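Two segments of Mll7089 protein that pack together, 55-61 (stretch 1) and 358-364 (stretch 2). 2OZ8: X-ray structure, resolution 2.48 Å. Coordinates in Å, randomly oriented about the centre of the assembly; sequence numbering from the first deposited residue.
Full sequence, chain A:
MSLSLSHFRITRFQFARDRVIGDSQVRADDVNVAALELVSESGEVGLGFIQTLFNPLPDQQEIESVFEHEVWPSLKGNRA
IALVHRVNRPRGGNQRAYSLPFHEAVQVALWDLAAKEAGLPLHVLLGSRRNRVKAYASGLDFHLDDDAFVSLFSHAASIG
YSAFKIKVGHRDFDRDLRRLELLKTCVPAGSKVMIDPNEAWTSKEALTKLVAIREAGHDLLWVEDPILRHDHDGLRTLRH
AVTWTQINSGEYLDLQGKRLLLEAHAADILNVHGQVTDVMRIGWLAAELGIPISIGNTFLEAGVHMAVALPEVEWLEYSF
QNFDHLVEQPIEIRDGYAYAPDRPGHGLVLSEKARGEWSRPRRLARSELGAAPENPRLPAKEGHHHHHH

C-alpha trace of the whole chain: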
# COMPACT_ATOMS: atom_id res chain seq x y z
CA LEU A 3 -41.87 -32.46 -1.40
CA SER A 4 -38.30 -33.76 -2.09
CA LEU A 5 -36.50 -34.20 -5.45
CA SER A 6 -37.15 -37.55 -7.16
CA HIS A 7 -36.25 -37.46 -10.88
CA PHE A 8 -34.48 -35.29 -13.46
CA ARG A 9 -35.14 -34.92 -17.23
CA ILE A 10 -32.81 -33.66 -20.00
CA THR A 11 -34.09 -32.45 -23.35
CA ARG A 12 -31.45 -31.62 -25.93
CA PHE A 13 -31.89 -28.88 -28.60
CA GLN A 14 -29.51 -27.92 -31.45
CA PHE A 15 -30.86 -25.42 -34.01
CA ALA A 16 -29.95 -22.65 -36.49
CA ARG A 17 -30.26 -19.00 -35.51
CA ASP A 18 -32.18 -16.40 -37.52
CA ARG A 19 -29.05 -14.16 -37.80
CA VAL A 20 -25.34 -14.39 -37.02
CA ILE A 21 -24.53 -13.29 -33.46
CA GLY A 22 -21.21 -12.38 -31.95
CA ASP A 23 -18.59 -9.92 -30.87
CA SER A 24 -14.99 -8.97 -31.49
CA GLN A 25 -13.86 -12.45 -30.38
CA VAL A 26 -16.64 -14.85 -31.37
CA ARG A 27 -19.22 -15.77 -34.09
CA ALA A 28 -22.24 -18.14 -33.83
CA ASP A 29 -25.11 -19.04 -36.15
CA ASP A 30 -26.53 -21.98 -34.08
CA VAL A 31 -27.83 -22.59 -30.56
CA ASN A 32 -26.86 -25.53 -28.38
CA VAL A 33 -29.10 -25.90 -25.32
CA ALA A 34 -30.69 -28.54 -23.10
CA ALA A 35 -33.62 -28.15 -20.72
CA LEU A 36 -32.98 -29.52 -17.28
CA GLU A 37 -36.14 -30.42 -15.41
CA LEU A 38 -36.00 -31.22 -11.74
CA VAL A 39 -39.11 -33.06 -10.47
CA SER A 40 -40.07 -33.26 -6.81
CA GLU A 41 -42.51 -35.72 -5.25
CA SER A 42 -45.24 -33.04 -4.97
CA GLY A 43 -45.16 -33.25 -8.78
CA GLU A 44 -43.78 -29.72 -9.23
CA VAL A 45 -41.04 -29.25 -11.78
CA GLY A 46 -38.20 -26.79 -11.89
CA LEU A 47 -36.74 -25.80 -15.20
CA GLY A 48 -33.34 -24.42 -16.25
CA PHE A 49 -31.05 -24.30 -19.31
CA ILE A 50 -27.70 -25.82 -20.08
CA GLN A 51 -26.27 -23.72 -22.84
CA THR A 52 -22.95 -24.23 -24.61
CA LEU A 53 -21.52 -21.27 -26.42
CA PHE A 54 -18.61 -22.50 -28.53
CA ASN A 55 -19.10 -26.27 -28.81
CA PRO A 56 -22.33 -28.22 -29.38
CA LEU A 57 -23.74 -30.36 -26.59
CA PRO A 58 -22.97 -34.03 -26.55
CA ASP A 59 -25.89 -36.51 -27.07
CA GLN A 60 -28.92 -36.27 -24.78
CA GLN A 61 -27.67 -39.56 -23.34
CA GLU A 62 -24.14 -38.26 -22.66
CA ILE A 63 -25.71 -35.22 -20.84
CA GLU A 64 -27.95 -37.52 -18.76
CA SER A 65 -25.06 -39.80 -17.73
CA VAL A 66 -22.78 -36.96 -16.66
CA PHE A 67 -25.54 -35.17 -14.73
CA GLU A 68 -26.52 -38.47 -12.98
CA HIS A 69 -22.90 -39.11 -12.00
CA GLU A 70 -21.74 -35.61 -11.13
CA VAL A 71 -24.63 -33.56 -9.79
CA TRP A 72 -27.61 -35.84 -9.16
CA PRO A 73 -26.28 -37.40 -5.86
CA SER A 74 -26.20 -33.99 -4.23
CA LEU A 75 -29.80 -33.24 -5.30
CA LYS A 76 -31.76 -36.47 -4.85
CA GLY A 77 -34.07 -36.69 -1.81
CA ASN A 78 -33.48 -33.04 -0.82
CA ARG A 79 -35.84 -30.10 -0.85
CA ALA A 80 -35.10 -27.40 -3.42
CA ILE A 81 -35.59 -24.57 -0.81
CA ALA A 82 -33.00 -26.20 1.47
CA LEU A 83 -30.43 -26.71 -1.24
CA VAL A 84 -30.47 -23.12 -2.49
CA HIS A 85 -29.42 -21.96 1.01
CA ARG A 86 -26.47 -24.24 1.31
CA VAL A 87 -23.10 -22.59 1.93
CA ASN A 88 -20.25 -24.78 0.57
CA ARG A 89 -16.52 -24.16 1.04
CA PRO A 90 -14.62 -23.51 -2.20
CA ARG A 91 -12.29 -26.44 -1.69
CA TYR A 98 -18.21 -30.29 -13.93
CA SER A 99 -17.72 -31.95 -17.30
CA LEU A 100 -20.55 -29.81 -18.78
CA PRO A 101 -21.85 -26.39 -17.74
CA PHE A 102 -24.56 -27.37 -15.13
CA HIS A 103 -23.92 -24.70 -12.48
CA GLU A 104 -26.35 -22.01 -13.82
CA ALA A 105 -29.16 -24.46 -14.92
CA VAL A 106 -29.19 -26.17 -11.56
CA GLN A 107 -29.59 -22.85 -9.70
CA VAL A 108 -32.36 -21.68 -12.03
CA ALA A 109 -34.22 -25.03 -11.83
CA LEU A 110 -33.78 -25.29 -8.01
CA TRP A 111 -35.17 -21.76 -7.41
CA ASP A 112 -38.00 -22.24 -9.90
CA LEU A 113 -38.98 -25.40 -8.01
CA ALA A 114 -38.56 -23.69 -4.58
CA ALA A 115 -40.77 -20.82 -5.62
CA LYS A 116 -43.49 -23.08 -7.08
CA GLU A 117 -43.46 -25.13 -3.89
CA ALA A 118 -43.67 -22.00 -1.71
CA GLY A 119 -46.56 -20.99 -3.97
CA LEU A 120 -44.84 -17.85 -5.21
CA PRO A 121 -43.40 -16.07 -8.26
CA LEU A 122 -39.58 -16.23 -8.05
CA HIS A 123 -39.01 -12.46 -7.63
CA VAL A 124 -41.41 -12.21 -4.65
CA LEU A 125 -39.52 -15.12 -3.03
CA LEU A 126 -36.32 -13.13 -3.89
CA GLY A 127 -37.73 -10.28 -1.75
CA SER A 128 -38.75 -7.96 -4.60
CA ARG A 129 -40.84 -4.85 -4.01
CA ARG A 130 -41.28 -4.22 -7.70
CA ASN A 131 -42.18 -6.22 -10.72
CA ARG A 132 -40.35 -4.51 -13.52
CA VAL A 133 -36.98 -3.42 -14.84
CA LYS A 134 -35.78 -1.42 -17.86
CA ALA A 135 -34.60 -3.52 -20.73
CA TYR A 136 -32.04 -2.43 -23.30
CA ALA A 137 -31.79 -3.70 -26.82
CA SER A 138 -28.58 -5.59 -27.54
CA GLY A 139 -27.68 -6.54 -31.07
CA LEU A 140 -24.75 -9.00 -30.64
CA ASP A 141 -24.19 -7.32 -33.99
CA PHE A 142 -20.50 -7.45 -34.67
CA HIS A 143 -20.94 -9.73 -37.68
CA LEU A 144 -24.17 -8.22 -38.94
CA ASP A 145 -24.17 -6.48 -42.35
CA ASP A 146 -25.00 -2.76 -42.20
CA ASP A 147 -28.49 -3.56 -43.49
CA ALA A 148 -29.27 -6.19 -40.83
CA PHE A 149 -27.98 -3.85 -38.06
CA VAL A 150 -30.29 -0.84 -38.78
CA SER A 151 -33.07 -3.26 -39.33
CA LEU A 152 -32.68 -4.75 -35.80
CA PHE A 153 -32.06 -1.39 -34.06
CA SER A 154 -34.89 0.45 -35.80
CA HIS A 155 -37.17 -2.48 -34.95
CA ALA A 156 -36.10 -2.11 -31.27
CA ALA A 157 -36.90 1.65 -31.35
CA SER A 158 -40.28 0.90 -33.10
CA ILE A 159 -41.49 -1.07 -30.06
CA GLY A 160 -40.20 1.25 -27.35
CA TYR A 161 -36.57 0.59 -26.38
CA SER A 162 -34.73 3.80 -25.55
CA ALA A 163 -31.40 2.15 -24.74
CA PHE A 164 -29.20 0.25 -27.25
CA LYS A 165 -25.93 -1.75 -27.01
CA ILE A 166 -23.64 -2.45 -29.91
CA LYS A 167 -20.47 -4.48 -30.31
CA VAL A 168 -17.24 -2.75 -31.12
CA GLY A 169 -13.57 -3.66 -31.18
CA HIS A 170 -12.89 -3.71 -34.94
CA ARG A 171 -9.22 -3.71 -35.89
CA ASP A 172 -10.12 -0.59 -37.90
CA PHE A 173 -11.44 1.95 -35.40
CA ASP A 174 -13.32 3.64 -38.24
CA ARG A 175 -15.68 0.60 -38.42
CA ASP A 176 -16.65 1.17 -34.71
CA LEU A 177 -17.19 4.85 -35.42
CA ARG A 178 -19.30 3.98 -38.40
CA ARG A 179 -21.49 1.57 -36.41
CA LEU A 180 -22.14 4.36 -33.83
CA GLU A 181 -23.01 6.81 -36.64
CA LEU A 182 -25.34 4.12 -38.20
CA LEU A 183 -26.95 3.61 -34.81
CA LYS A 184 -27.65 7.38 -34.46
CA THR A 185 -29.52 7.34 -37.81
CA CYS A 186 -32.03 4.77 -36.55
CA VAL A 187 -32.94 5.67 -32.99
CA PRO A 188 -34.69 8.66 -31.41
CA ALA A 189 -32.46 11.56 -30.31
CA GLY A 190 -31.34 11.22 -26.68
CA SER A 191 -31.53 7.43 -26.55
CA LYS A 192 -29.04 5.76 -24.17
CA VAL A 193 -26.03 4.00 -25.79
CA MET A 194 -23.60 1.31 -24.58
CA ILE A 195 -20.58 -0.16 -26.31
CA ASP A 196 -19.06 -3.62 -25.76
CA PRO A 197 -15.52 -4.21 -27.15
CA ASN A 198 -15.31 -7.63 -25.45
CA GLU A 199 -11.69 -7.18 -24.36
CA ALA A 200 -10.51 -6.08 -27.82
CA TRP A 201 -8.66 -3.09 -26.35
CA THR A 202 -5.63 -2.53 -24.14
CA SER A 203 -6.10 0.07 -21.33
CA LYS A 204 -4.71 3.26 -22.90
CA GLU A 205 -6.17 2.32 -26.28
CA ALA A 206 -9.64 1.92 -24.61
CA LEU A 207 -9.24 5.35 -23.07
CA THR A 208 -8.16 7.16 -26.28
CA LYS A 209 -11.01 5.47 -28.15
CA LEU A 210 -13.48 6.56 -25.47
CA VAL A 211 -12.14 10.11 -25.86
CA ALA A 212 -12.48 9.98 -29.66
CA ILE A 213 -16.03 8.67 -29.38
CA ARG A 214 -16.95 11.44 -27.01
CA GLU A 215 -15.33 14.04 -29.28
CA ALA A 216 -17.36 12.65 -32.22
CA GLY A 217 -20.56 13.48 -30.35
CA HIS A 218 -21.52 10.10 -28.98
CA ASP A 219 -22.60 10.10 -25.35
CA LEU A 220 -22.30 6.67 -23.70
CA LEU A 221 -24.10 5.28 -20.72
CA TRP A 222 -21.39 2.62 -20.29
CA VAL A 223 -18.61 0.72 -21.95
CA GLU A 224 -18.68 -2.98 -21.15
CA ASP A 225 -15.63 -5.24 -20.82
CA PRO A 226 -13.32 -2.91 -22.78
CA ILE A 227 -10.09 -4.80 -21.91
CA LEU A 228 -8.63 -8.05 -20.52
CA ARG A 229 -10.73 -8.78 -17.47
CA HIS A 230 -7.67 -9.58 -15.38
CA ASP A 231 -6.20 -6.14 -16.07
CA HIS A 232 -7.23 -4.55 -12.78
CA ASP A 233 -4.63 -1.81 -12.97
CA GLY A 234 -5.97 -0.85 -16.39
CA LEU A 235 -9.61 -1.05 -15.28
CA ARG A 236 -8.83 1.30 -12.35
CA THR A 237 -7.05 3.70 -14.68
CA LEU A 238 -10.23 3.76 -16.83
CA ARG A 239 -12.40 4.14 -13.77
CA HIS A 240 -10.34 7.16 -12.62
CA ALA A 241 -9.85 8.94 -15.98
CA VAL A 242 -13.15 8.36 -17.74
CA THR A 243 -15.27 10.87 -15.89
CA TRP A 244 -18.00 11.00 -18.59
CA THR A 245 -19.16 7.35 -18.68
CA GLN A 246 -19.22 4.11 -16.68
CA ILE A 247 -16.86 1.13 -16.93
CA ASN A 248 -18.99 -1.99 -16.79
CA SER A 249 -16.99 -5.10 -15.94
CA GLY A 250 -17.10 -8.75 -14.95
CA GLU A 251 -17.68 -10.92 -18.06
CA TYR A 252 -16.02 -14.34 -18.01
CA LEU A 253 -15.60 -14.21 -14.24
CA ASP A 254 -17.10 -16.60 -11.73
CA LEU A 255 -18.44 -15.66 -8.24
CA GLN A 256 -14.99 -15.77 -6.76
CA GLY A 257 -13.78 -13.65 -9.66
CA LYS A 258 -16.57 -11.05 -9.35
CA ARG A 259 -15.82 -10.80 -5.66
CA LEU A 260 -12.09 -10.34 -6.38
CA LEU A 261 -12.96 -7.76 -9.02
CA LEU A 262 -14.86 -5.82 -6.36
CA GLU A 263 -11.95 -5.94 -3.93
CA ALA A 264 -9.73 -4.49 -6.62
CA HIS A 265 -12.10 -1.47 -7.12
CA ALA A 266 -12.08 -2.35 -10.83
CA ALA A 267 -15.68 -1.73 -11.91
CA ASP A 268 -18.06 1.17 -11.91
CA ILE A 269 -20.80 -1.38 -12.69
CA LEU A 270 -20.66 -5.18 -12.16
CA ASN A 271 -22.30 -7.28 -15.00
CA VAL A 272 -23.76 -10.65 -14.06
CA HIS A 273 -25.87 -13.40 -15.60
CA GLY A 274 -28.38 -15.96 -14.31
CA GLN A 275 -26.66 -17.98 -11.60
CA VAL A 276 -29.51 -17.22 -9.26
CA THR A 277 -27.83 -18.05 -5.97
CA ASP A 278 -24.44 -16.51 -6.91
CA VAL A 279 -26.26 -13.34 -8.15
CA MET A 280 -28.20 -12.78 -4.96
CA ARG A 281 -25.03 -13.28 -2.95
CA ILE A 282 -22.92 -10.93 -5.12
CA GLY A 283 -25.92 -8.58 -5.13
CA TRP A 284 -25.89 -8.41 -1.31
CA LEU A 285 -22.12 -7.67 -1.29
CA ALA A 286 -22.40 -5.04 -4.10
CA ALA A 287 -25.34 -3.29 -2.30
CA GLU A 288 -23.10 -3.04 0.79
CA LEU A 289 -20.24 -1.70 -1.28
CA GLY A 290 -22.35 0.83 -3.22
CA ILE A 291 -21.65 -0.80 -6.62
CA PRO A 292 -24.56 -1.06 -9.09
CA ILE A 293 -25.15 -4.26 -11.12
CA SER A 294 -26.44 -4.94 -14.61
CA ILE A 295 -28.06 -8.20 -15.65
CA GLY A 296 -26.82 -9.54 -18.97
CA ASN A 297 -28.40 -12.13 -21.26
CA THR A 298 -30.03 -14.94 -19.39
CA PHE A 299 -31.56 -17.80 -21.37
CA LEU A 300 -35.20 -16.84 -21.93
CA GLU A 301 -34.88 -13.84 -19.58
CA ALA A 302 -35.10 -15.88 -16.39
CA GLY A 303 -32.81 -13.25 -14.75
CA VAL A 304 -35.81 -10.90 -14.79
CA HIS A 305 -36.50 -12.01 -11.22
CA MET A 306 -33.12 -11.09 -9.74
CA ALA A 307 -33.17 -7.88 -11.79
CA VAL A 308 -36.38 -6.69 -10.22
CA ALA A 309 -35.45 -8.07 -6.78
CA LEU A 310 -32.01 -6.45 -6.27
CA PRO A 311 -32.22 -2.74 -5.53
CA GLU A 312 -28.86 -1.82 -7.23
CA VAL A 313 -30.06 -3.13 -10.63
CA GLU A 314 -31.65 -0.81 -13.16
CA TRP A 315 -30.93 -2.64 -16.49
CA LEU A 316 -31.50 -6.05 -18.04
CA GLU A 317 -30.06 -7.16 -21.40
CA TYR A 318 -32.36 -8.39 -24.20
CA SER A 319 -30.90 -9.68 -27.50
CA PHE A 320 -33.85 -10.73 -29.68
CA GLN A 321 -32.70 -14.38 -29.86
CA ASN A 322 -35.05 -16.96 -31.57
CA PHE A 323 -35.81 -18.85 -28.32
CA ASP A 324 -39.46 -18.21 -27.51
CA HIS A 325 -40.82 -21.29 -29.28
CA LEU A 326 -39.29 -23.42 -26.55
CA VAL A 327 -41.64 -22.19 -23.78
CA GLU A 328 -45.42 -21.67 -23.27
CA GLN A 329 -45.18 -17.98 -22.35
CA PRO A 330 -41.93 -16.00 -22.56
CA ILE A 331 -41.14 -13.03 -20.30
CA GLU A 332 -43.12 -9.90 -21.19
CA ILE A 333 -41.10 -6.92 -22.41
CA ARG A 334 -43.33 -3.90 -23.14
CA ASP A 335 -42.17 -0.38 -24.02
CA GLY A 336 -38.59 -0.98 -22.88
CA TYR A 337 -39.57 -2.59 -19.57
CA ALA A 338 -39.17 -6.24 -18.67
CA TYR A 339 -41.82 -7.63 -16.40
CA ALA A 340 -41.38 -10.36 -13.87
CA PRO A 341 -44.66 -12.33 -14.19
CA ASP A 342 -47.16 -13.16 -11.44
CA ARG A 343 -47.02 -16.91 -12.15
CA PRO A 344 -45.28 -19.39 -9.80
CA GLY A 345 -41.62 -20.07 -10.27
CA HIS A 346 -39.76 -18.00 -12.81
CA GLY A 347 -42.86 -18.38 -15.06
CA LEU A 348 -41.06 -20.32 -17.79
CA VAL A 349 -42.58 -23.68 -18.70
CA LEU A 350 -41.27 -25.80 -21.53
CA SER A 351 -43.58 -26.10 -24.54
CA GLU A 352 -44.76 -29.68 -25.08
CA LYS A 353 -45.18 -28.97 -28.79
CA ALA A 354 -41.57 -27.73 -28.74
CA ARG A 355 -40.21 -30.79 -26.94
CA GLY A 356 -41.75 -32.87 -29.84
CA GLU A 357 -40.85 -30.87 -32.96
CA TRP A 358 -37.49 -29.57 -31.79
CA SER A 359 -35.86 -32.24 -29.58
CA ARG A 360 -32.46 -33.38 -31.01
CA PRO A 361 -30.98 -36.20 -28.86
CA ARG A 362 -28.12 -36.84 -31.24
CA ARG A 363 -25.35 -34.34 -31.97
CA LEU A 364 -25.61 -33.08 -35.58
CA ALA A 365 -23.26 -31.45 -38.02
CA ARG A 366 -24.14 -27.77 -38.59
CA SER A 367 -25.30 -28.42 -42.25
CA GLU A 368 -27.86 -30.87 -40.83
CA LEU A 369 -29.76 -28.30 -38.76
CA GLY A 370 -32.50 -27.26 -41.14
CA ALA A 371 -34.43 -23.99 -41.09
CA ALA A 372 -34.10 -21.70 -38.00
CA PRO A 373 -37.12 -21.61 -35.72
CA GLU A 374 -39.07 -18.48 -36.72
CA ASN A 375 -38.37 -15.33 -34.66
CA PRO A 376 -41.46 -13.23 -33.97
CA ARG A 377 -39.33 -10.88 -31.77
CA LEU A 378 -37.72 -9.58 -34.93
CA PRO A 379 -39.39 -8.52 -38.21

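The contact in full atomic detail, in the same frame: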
# COMPACT_ATOMS: atom_id res chain seq x y z
N ASN A 55 -18.96 -24.89 -28.36
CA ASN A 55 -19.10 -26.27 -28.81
C ASN A 55 -20.56 -26.76 -28.71
O ASN A 55 -21.31 -26.31 -27.84
CB ASN A 55 -18.17 -27.16 -27.98
CG ASN A 55 -16.77 -27.31 -28.61
OD1 ASN A 55 -16.09 -26.32 -28.94
ND2 ASN A 55 -16.35 -28.58 -28.81
N PRO A 56 -20.97 -27.71 -29.58
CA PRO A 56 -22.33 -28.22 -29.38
C PRO A 56 -22.36 -29.13 -28.16
O PRO A 56 -21.31 -29.54 -27.65
CB PRO A 56 -22.63 -29.03 -30.66
CG PRO A 56 -21.37 -29.01 -31.46
CD PRO A 56 -20.27 -28.38 -30.69
N LEU A 57 -23.57 -29.43 -27.69
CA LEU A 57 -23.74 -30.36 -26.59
C LEU A 57 -23.46 -31.79 -27.04
O LEU A 57 -23.69 -32.12 -28.19
CB LEU A 57 -25.15 -30.24 -26.02
CG LEU A 57 -25.38 -29.00 -25.17
CD1 LEU A 57 -26.84 -28.86 -24.81
CD2 LEU A 57 -24.53 -29.08 -23.92
N PRO A 58 -22.98 -32.64 -26.13
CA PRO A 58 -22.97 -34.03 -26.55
C PRO A 58 -24.42 -34.57 -26.66
O PRO A 58 -25.40 -33.80 -26.49
CB PRO A 58 -22.18 -34.73 -25.43
CG PRO A 58 -22.34 -33.87 -24.25
CD PRO A 58 -22.47 -32.46 -24.77
N ASP A 59 -24.56 -35.87 -26.94
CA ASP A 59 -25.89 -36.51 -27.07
C ASP A 59 -26.70 -36.40 -25.78
O ASP A 59 -26.14 -36.42 -24.70
CB ASP A 59 -25.74 -37.97 -27.42
CG ASP A 59 -25.21 -38.19 -28.79
OD1 ASP A 59 -25.24 -37.27 -29.64
OD2 ASP A 59 -24.73 -39.31 -29.03
N GLN A 60 -28.01 -36.30 -25.92
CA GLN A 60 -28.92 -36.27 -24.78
C GLN A 60 -28.43 -37.28 -23.76
O GLN A 60 -28.34 -36.96 -22.59
CB GLN A 60 -30.35 -36.62 -25.22
CG GLN A 60 -31.51 -36.13 -24.35
CD GLN A 60 -32.85 -35.91 -25.16
OE1 GLN A 60 -33.00 -34.96 -26.03
NE2 GLN A 60 -33.84 -36.77 -24.84
N GLN A 61 -28.07 -38.48 -24.21
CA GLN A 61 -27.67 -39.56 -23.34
C GLN A 61 -26.33 -39.28 -22.59
O GLN A 61 -26.16 -39.67 -21.43
CB GLN A 61 -27.61 -40.90 -24.13
CG GLN A 61 -27.51 -42.18 -23.26
CD GLN A 61 -27.26 -43.49 -24.08
OE1 GLN A 61 -28.14 -44.01 -24.78
NE2 GLN A 61 -26.06 -44.03 -23.94
N TRP A 358 -38.86 -30.10 -31.80
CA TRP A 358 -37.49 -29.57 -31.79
C TRP A 358 -36.43 -30.38 -31.03
O TRP A 358 -35.22 -30.05 -31.10
CB TRP A 358 -37.47 -28.09 -31.38
CG TRP A 358 -38.12 -27.19 -32.42
CD1 TRP A 358 -39.36 -26.59 -32.34
CD2 TRP A 358 -37.56 -26.78 -33.68
NE1 TRP A 358 -39.60 -25.84 -33.48
CE2 TRP A 358 -38.51 -25.94 -34.32
CE3 TRP A 358 -36.33 -27.02 -34.33
CZ2 TRP A 358 -38.28 -25.35 -35.55
CZ3 TRP A 358 -36.09 -26.45 -35.55
CH2 TRP A 358 -37.06 -25.63 -36.16
N SER A 359 -36.84 -31.43 -30.34
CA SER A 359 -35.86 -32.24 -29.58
C SER A 359 -34.81 -32.80 -30.54
O SER A 359 -35.17 -33.24 -31.64
CB SER A 359 -36.57 -33.36 -28.84
OG SER A 359 -35.67 -34.24 -28.17
N ARG A 360 -33.53 -32.74 -30.18
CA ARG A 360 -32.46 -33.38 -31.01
C ARG A 360 -31.47 -34.13 -30.13
O ARG A 360 -30.43 -33.59 -29.76
CB ARG A 360 -31.61 -32.40 -31.86
CG ARG A 360 -32.31 -31.40 -32.76
CD ARG A 360 -32.87 -32.04 -33.98
NE ARG A 360 -33.70 -31.09 -34.73
CZ ARG A 360 -35.02 -31.17 -34.87
NH1 ARG A 360 -35.71 -32.16 -34.31
NH2 ARG A 360 -35.66 -30.25 -35.58
N PRO A 361 -31.76 -35.40 -29.83
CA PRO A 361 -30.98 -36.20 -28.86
C PRO A 361 -29.55 -36.44 -29.32
O PRO A 361 -28.66 -36.72 -28.51
CB PRO A 361 -31.74 -37.55 -28.84
CG PRO A 361 -33.10 -37.23 -29.42
CD PRO A 361 -32.87 -36.18 -30.43
N ARG A 362 -29.36 -36.38 -30.63
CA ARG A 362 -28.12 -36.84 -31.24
C ARG A 362 -27.43 -35.64 -31.86
O ARG A 362 -28.10 -34.82 -32.55
CB ARG A 362 -28.42 -37.94 -32.27
CG ARG A 362 -27.29 -38.29 -33.27
CD ARG A 362 -26.47 -39.49 -32.83
NE ARG A 362 -25.19 -39.53 -33.54
CZ ARG A 362 -24.19 -38.67 -33.34
NH1 ARG A 362 -24.30 -37.70 -32.44
NH2 ARG A 362 -23.07 -38.78 -34.04
N ARG A 363 -26.15 -35.48 -31.52
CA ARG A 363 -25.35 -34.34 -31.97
C ARG A 363 -25.24 -34.33 -33.51
O ARG A 363 -24.78 -35.32 -34.11
CB ARG A 363 -23.95 -34.32 -31.30
CG ARG A 363 -22.99 -33.14 -31.81
CD ARG A 363 -21.64 -33.08 -31.05
NE ARG A 363 -21.00 -34.38 -31.03
CZ ARG A 363 -20.34 -34.93 -30.00
NH1 ARG A 363 -20.16 -34.27 -28.85
NH2 ARG A 363 -19.83 -36.16 -30.14
N LEU A 364 -25.65 -33.21 -34.12
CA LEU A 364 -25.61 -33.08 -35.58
C LEU A 364 -24.48 -32.21 -36.08
O LEU A 364 -23.97 -31.36 -35.38
CB LEU A 364 -26.95 -32.53 -36.09
CG LEU A 364 -28.24 -33.37 -35.81
CD1 LEU A 364 -29.58 -32.69 -36.25
CD2 LEU A 364 -28.14 -34.81 -36.35

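Two pieces of chain, mostly loop, some 300 residues apart in sequence, meet here over a small area: 392 Å² buried, both sides summed. With no strand pairing to align them and their directions 120° apart, they rely on a few well-placed polar atoms and on the packing of three prolines and a long arginine.

Asn-55 stays out of reach, and the contact opens at Pro-56. Its CA-to-CB bond points toward stretch 2, and the ring meets the aliphatic part of Arg-363, with Pro-56 CG 4.1 Å from Arg-363 CD. A compact, rigid ring suits this place, since it offers carbon surface to a methylene chain without needing a polar partner.

Leu-57 contributes backbone rather than side chain. Its side chain leads away into buried surroundings, while Leu-57 O lies 3.6 Å from Arg-363 CD. Pro-58 follows, its CA 3.6 Å from Arg-363 NH1. Arg-363 thus runs along three consecutive residues, extended through chi1 and chi2 (both t) before turning at chi3 (p). It has the largest covered area of any residue in the contact, 88 Å², and its guanidinium nitrogens NH1 and NH2 find hydrogen bonds elsewhere in the structure.

Asp-59 is the polar hub. It occupies the N-cap position of the helix that begins at Gln-60, yet its side chain makes no capping bond. Instead, with chi1 m, the carboxylate reaches across, and OD1 accepts a nearly straight hydrogen bond from the backbone, Arg-363 N to Asp-59 OD1 at 2.8 Å. Asp-59 OD1 also forms a salt bridge with Arg-362 NH1 at 3.0 Å; the hydrogen bond within it is weak, at 126°, although OD1 sits at the edge of the guanidinium, near its plane. The CA-to-CB bond of Arg-362 points away, but its side chain bends at chi2 (97°) and its end comes nearer to Asp-59. A short acid serves well here, because one oxygen reads both a backbone NH and a neighbouring charge.

Gln-60, in the first turn of the helix, donates its free backbone NH to stretch 2: Gln-60 N to Pro-361 O is 2.7 Å, at 157°. That carbonyl also lies close to the preceding residue, with Asp-59 CA 3.1 Å from Pro-361 O. Beside the bond the side chains touch, Gln-60 CB to Pro-361 CB at 4.0 Å. The extended glutamine carries Gln-60 OE1 to 3.5 Å from Ser-359 OG, while Gln-61 turns its side chain's end away and leaves the contact.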